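Local coordinates for PA0821 (Pseudomonas aeruginosa, PDB 7DRG), which probably acts as a type VI secretion immunity protein (antitoxin) that protects the cell against a putative VRR-NUC domain effector, at residues Asp281-His295 with Leu331-Leu345. Sequence-based numbering, arbitrary orientation.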
loop_
_atom_site.group_PDB
_atom_site.type_symbol
_atom_site.label_atom_id
_atom_site.label_comp_id
_atom_site.label_asym_id
_atom_site.label_seq_id
_atom_site.Cartn_x
_atom_site.Cartn_y
_atom_site.Cartn_z
ATOM N N ASP B 281 -1.239 -15.066 -7.203
ATOM C CA ASP B 281 0.011 -15.792 -7.036
ATOM C C ASP B 281 1.166 -14.816 -7.228
ATOM O O ASP B 281 0.973 -13.601 -7.331
ATOM C CB ASP B 281 0.072 -16.986 -8.003
ATOM C CG ASP B 281 -0.156 -16.588 -9.457
ATOM O OD1 ASP B 281 0.102 -15.420 -9.821
ATOM O OD2 ASP B 281 -0.600 -17.454 -10.244
ATOM N N ALA B 282 2.383 -15.362 -7.291
ATOM C CA ALA B 282 3.561 -14.521 -7.476
ATOM C C ALA B 282 3.514 -13.772 -8.801
ATOM O O ALA B 282 4.027 -12.651 -8.900
ATOM C CB ALA B 282 4.828 -15.370 -7.389
ATOM N N GLU B 283 2.885 -14.360 -9.821
ATOM C CA GLU B 283 2.859 -13.740 -11.140
ATOM C C GLU B 283 1.815 -12.634 -11.228
ATOM O O GLU B 283 2.079 -11.573 -11.805
ATOM C CB GLU B 283 2.603 -14.805 -12.206
ATOM C CG GLU B 283 3.640 -15.915 -12.211
ATOM C CD GLU B 283 3.016 -17.292 -12.294
ATOM O OE1 GLU B 283 1.830 -17.386 -12.676
ATOM O OE2 GLU B 283 3.711 -18.281 -11.972
ATOM N N ASP B 284 0.631 -12.858 -10.659
ATOM C CA ASP B 284 -0.468 -11.910 -10.783
ATOM C C ASP B 284 -1.267 -11.911 -9.487
ATOM O O ASP B 284 -1.657 -12.976 -9.001
ATOM C CB ASP B 284 -1.363 -12.277 -11.973
ATOM C CG ASP B 284 -2.206 -11.115 -12.447
ATOM O OD1 ASP B 284 -2.973 -10.557 -11.633
ATOM O OD2 ASP B 284 -2.092 -10.750 -13.634
ATOM N N SER B 285 -1.508 -10.721 -8.934
ATOM C CA SER B 285 -2.210 -10.602 -7.661
ATOM C C SER B 285 -3.717 -10.813 -7.771
ATOM O O SER B 285 -4.392 -10.856 -6.737
ATOM C CB SER B 285 -1.947 -9.229 -7.054
ATOM O OG SER B 285 -2.493 -8.226 -7.889
ATOM N N ARG B 286 -4.261 -10.925 -8.978
ATOM C CA ARG B 286 -5.706 -11.090 -9.161
ATOM C C ARG B 286 -6.094 -12.564 -9.056
ATOM O O ARG B 286 -5.510 -13.401 -9.758
ATOM C CB ARG B 286 -6.135 -10.536 -10.513
ATOM C CG ARG B 286 -5.819 -9.055 -10.684
ATOM C CD ARG B 286 -5.894 -8.588 -12.149
ATOM N NE ARG B 286 -4.777 -9.098 -12.951
ATOM C CZ ARG B 286 -4.479 -8.656 -14.174
ATOM N NH1 ARG B 286 -5.213 -7.696 -14.728
ATOM N NH2 ARG B 286 -3.448 -9.165 -14.849
ATOM N N PRO B 287 -7.076 -12.918 -8.220
ATOM C CA PRO B 287 -7.488 -14.330 -8.112
ATOM C C PRO B 287 -8.114 -14.827 -9.409
ATOM O O PRO B 287 -9.029 -14.200 -9.947
ATOM C CB PRO B 287 -8.515 -14.320 -6.971
ATOM C CG PRO B 287 -8.301 -13.021 -6.250
ATOM C CD PRO B 287 -7.815 -12.051 -7.284
ATOM N N ALA B 288 -7.626 -15.971 -9.897
ATOM C CA ALA B 288 -8.135 -16.507 -11.158
ATOM C C ALA B 288 -9.649 -16.713 -11.174
ATOM O O ALA B 288 -10.280 -16.345 -12.182
ATOM C CB ALA B 288 -7.410 -17.819 -11.504
ATOM N N PRO B 289 -10.293 -17.279 -10.146
ATOM C CA PRO B 289 -11.752 -17.438 -10.249
ATOM C C PRO B 289 -12.476 -16.101 -10.319
ATOM O O PRO B 289 -13.474 -15.977 -11.040
ATOM C CB PRO B 289 -12.118 -18.243 -8.990
ATOM C CG PRO B 289 -10.835 -18.873 -8.543
ATOM C CD PRO B 289 -9.766 -17.890 -8.910
ATOM N N TYR B 290 -11.983 -15.080 -9.616
ATOM C CA TYR B 290 -12.644 -13.779 -9.670
ATOM C C TYR B 290 -12.436 -13.110 -11.022
ATOM O O TYR B 290 -13.326 -12.412 -11.515
ATOM C CB TYR B 290 -12.130 -12.854 -8.570
ATOM C CG TYR B 290 -12.371 -13.258 -7.122
ATOM C CD1 TYR B 290 -12.737 -14.553 -6.761
ATOM C CD2 TYR B 290 -12.223 -12.312 -6.104
ATOM C CE1 TYR B 290 -12.934 -14.899 -5.425
ATOM C CE2 TYR B 290 -12.419 -12.645 -4.781
ATOM C CZ TYR B 290 -12.776 -13.934 -4.444
ATOM O OH TYR B 290 -12.975 -14.255 -3.114
ATOM N N VAL B 291 -11.249 -13.279 -11.621
ATOM C CA VAL B 291 -10.996 -12.702 -12.941
ATOM C C VAL B 291 -11.990 -13.248 -13.957
ATOM O O VAL B 291 -12.555 -12.506 -14.772
ATOM C CB VAL B 291 -9.546 -12.980 -13.376
ATOM C CG1 VAL B 291 -9.370 -12.737 -14.885
ATOM C CG2 VAL B 291 -8.587 -12.142 -12.573
ATOM N N LEU B 292 -12.215 -14.561 -13.926
ATOM C CA LEU B 292 -13.120 -15.166 -14.893
ATOM C C LEU B 292 -14.563 -14.722 -14.663
ATOM O O LEU B 292 -15.289 -14.427 -15.621
ATOM C CB LEU B 292 -12.994 -16.688 -14.839
ATOM C CG LEU B 292 -11.654 -17.243 -15.329
ATOM C CD1 LEU B 292 -11.582 -18.734 -15.059
ATOM C CD2 LEU B 292 -11.443 -16.945 -16.816
ATOM N N LEU B 293 -14.997 -14.644 -13.402
ATOM C CA LEU B 293 -16.361 -14.201 -13.148
ATOM C C LEU B 293 -16.532 -12.721 -13.467
ATOM O O LEU B 293 -17.553 -12.319 -14.035
ATOM C CB LEU B 293 -16.747 -14.486 -11.700
ATOM C CG LEU B 293 -18.184 -14.088 -11.358
ATOM C CD1 LEU B 293 -19.194 -14.843 -12.219
ATOM C CD2 LEU B 293 -18.449 -14.348 -9.904
ATOM N N ASN B 294 -15.549 -11.892 -13.099
ATOM C CA ASN B 294 -15.631 -10.471 -13.415
ATOM C C ASN B 294 -15.713 -10.250 -14.918
ATOM O O ASN B 294 -16.431 -9.357 -15.382
ATOM C CB ASN B 294 -14.431 -9.735 -12.813
ATOM C CG ASN B 294 -14.371 -8.266 -13.207
ATOM O OD1 ASN B 294 -14.996 -7.412 -12.576
ATOM N ND2 ASN B 294 -13.589 -7.964 -14.242
ATOM N N HIS B 295 -14.986 -11.058 -15.696
ATOM C CA HIS B 295 -15.055 -10.943 -17.150
ATOM C C HIS B 295 -16.464 -11.227 -17.660
ATOM O O HIS B 295 -16.970 -10.521 -18.540
ATOM C CB HIS B 295 -14.040 -11.891 -17.788
ATOM C CG HIS B 295 -13.856 -11.677 -19.258
ATOM N ND1 HIS B 295 -13.136 -10.622 -19.772
ATOM C CD2 HIS B 295 -14.304 -12.384 -20.323
ATOM C CE1 HIS B 295 -13.146 -10.687 -21.091
ATOM N NE2 HIS B 295 -13.846 -11.748 -21.451
ATOM N N LEU B 331 -10.168 -6.068 -11.519
ATOM C CA LEU B 331 -10.065 -7.445 -11.979
ATOM C C LEU B 331 -10.102 -7.586 -13.499
ATOM O O LEU B 331 -9.962 -8.707 -14.007
ATOM C CB LEU B 331 -11.190 -8.278 -11.351
ATOM C CG LEU B 331 -11.215 -8.372 -9.820
ATOM C CD1 LEU B 331 -12.548 -8.948 -9.321
ATOM C CD2 LEU B 331 -10.070 -9.233 -9.342
ATOM N N ASP B 332 -10.290 -6.489 -14.234
ATOM C CA ASP B 332 -10.447 -6.559 -15.684
ATOM C C ASP B 332 -9.182 -7.071 -16.364
ATOM O O ASP B 332 -8.062 -6.724 -15.977
ATOM C CB ASP B 332 -10.794 -5.179 -16.249
ATOM C CG ASP B 332 -12.218 -4.759 -15.957
ATOM O OD1 ASP B 332 -12.992 -5.577 -15.418
ATOM O OD2 ASP B 332 -12.563 -3.602 -16.281
ATOM N N VAL B 333 -9.374 -7.893 -17.399
ATOM C CA VAL B 333 -8.301 -8.402 -18.246
ATOM C C VAL B 333 -8.742 -8.281 -19.702
ATOM O O VAL B 333 -9.910 -8.031 -20.001
ATOM C CB VAL B 333 -7.928 -9.864 -17.914
ATOM C CG1 VAL B 333 -7.435 -9.994 -16.478
ATOM C CG2 VAL B 333 -9.109 -10.782 -18.162
ATOM N N GLU B 334 -7.786 -8.461 -20.614
ATOM C CA GLU B 334 -8.102 -8.460 -22.040
ATOM C C GLU B 334 -8.742 -9.783 -22.447
ATOM O O GLU B 334 -8.401 -10.842 -21.912
ATOM C CB GLU B 334 -6.843 -8.223 -22.882
ATOM C CG GLU B 334 -6.123 -6.910 -22.602
ATOM C CD GLU B 334 -7.024 -5.701 -22.752
ATOM O OE1 GLU B 334 -7.916 -5.719 -23.629
ATOM O OE2 GLU B 334 -6.844 -4.731 -21.983
ATOM N N ASP B 335 -9.674 -9.707 -23.406
ATOM C CA ASP B 335 -10.351 -10.901 -23.912
ATOM C C ASP B 335 -9.360 -11.981 -24.325
ATOM O O ASP B 335 -9.594 -13.174 -24.095
ATOM C CB ASP B 335 -11.243 -10.545 -25.104
ATOM C CG ASP B 335 -12.423 -9.681 -24.722
ATOM O OD1 ASP B 335 -12.392 -9.077 -23.630
ATOM O OD2 ASP B 335 -13.387 -9.611 -25.515
ATOM N N SER B 336 -8.251 -11.581 -24.947
ATOM C CA SER B 336 -7.289 -12.542 -25.470
ATOM C C SER B 336 -6.592 -13.335 -24.373
ATOM O O SER B 336 -6.043 -14.405 -24.656
ATOM C CB SER B 336 -6.252 -11.819 -26.331
ATOM O OG SER B 336 -5.621 -10.783 -25.602
ATOM N N GLU B 337 -6.614 -12.855 -23.131
ATOM C CA GLU B 337 -5.926 -13.527 -22.036
ATOM C C GLU B 337 -6.814 -14.512 -21.290
ATOM O O GLU B 337 -6.329 -15.193 -20.381
ATOM C CB GLU B 337 -5.357 -12.498 -21.052
ATOM C CG GLU B 337 -4.230 -11.656 -21.639
ATOM C CD GLU B 337 -3.137 -12.504 -22.275
ATOM O OE1 GLU B 337 -2.482 -13.283 -21.549
ATOM O OE2 GLU B 337 -2.945 -12.403 -23.506
ATOM N N ILE B 338 -8.090 -14.612 -21.656
ATOM C CA ILE B 338 -9.004 -15.490 -20.925
ATOM C C ILE B 338 -8.570 -16.952 -20.981
ATOM O O ILE B 338 -8.543 -17.603 -19.923
ATOM C CB ILE B 338 -10.446 -15.269 -21.408
ATOM C CG1 ILE B 338 -10.942 -13.893 -20.946
ATOM C CG2 ILE B 338 -11.373 -16.372 -20.902
ATOM C CD1 ILE B 338 -10.985 -13.741 -19.434
ATOM N N PRO B 339 -8.203 -17.525 -22.140
ATOM C CA PRO B 339 -7.746 -18.927 -22.119
ATOM C C PRO B 339 -6.595 -19.177 -21.161
ATOM O O PRO B 339 -6.564 -20.226 -20.507
ATOM C CB PRO B 339 -7.349 -19.181 -23.581
ATOM C CG PRO B 339 -8.269 -18.293 -24.352
ATOM C CD PRO B 339 -8.314 -17.024 -23.523
ATOM N N ARG B 340 -5.658 -18.232 -21.039
ATOM C CA ARG B 340 -4.564 -18.409 -20.087
ATOM C C ARG B 340 -5.089 -18.437 -18.655
ATOM O O ARG B 340 -4.591 -19.200 -17.817
ATOM C CB ARG B 340 -3.518 -17.308 -20.254
ATOM C CG ARG B 340 -2.363 -17.439 -19.270
ATOM C CD ARG B 340 -1.268 -16.398 -19.484
ATOM N NE ARG B 340 -1.719 -15.033 -19.218
ATOM C CZ ARG B 340 -1.943 -14.536 -18.004
ATOM N NH1 ARG B 340 -1.774 -15.292 -16.927
ATOM N NH2 ARG B 340 -2.347 -13.280 -17.868
ATOM N N TRP B 341 -6.104 -17.620 -18.358
ATOM C CA TRP B 341 -6.702 -17.638 -17.024
ATOM C C TRP B 341 -7.478 -18.929 -16.783
ATOM O O TRP B 341 -7.493 -19.446 -15.659
ATOM C CB TRP B 341 -7.599 -16.411 -16.830
ATOM C CG TRP B 341 -6.819 -15.153 -16.565
ATOM C CD1 TRP B 341 -6.502 -14.174 -17.464
ATOM C CD2 TRP B 341 -6.246 -14.751 -15.314
ATOM N NE1 TRP B 341 -5.768 -13.184 -16.848
ATOM C CE2 TRP B 341 -5.601 -13.515 -15.527
ATOM C CE3 TRP B 341 -6.219 -15.315 -14.035
ATOM C CZ2 TRP B 341 -4.939 -12.835 -14.512
ATOM C CZ3 TRP B 341 -5.563 -14.638 -13.025
ATOM C CH2 TRP B 341 -4.928 -13.409 -13.269
ATOM N N CYS B 342 -8.125 -19.467 -17.826
ATOM C CA CYS B 342 -8.764 -20.777 -17.719
ATOM C C CYS B 342 -7.747 -21.864 -17.398
ATOM O O CYS B 342 -8.035 -22.785 -16.623
ATOM C CB CYS B 342 -9.490 -21.127 -19.020
ATOM S SG CYS B 342 -10.750 -19.940 -19.538
ATOM N N ASP B 343 -6.564 -21.795 -18.017
ATOM C CA ASP B 343 -5.528 -22.788 -17.744
ATOM C C ASP B 343 -4.999 -22.650 -16.323
ATOM O O ASP B 343 -4.739 -23.655 -15.650
ATOM C CB ASP B 343 -4.378 -22.652 -18.744
ATOM C CG ASP B 343 -4.737 -23.145 -20.139
ATOM O OD1 ASP B 343 -5.601 -24.035 -20.269
ATOM O OD2 ASP B 343 -4.128 -22.643 -21.110
ATOM N N LYS B 344 -4.833 -21.412 -15.851
ATOM C CA LYS B 344 -4.343 -21.199 -14.496
ATOM C C LYS B 344 -5.336 -21.732 -13.468
ATOM O O LYS B 344 -4.939 -22.326 -12.457
ATOM C CB LYS B 344 -4.067 -19.711 -14.271
ATOM C CG LYS B 344 -3.195 -19.430 -13.062
ATOM C CD LYS B 344 -2.187 -18.314 -13.317
ATOM C CE LYS B 344 -2.853 -16.953 -13.381
ATOM N NZ LYS B 344 -1.997 -15.904 -12.758
ATOM N N LEU B 345 -6.633 -21.533 -13.722
ATOM C CA LEU B 345 -7.673 -22.089 -12.865
ATOM C C LEU B 345 -7.499 -23.594 -12.682
ATOM O O LEU B 345 -7.439 -24.095 -11.555
ATOM C CB LEU B 345 -9.048 -21.775 -13.465
ATOM C CG LEU B 345 -10.314 -22.157 -12.695
ATOM C CD1 LEU B 345 -10.596 -21.147 -11.594
ATOM C CD2 LEU B 345 -11.512 -22.279 -13.630
HETATM O O HOH W 1 -3.329 -14.956 -10.281
HETATM O O HOH W 2 -1.295 -12.173 -15.896
HETATM O O HOH W 3 -11.891 -9.997 -15.477
HETATM O O HOH W 4 -12.923 -5.504 -11.523
HETATM O O HOH W 5 -12.149 -8.663 -17.920
#
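Leu292 enters helix 338-345 as a knob into a hole formed by Ile338, Trp341, Cys342 and Leu345, a knob-into-hole contact between two helices that run roughly antiparallel (142° between their directions); the axes of 288-295 and 338-345 come within 9.4 Å. Its two methyls divide the hollow: CD2 meets Trp341 CB and Cys342 SG, whereas CD1 reaches Leu345 CD2. Phe259 of strand 259-264 touches both Leu292 and Leu345, which places the pair against the neighbouring strand in this TsiV-family protein.

The indole of Trp341 offers a broad flat surface to helix 288-295. Val291 CG1, held anti to the backbone N, stands over one face, 3.8 Å from the five-membered-ring centroid and 11° off its normal, a CH-pi contact. Arg340 CZ lies over the opposite face, offset toward its rim, and Ala288 CB fills in at the rim, 3.8 Å from Trp341 CE3. The Asp284 carboxylate, salt-bridged to Arg286, stands at the indole edge with its plane turned steeply to the ring.

At the far end, Ile338 CD1 lies over one face of the His295 ring in a CH-pi contact, 3.7 Å from its centroid. Leu331 packs CD1 against Tyr290 CB and CB against Asn294 CG. Asp332 OD1, also salt-bridged to Arg301, receives Asn294 ND2 at 2.7 Å and 162°, in the amide plane of Asn294.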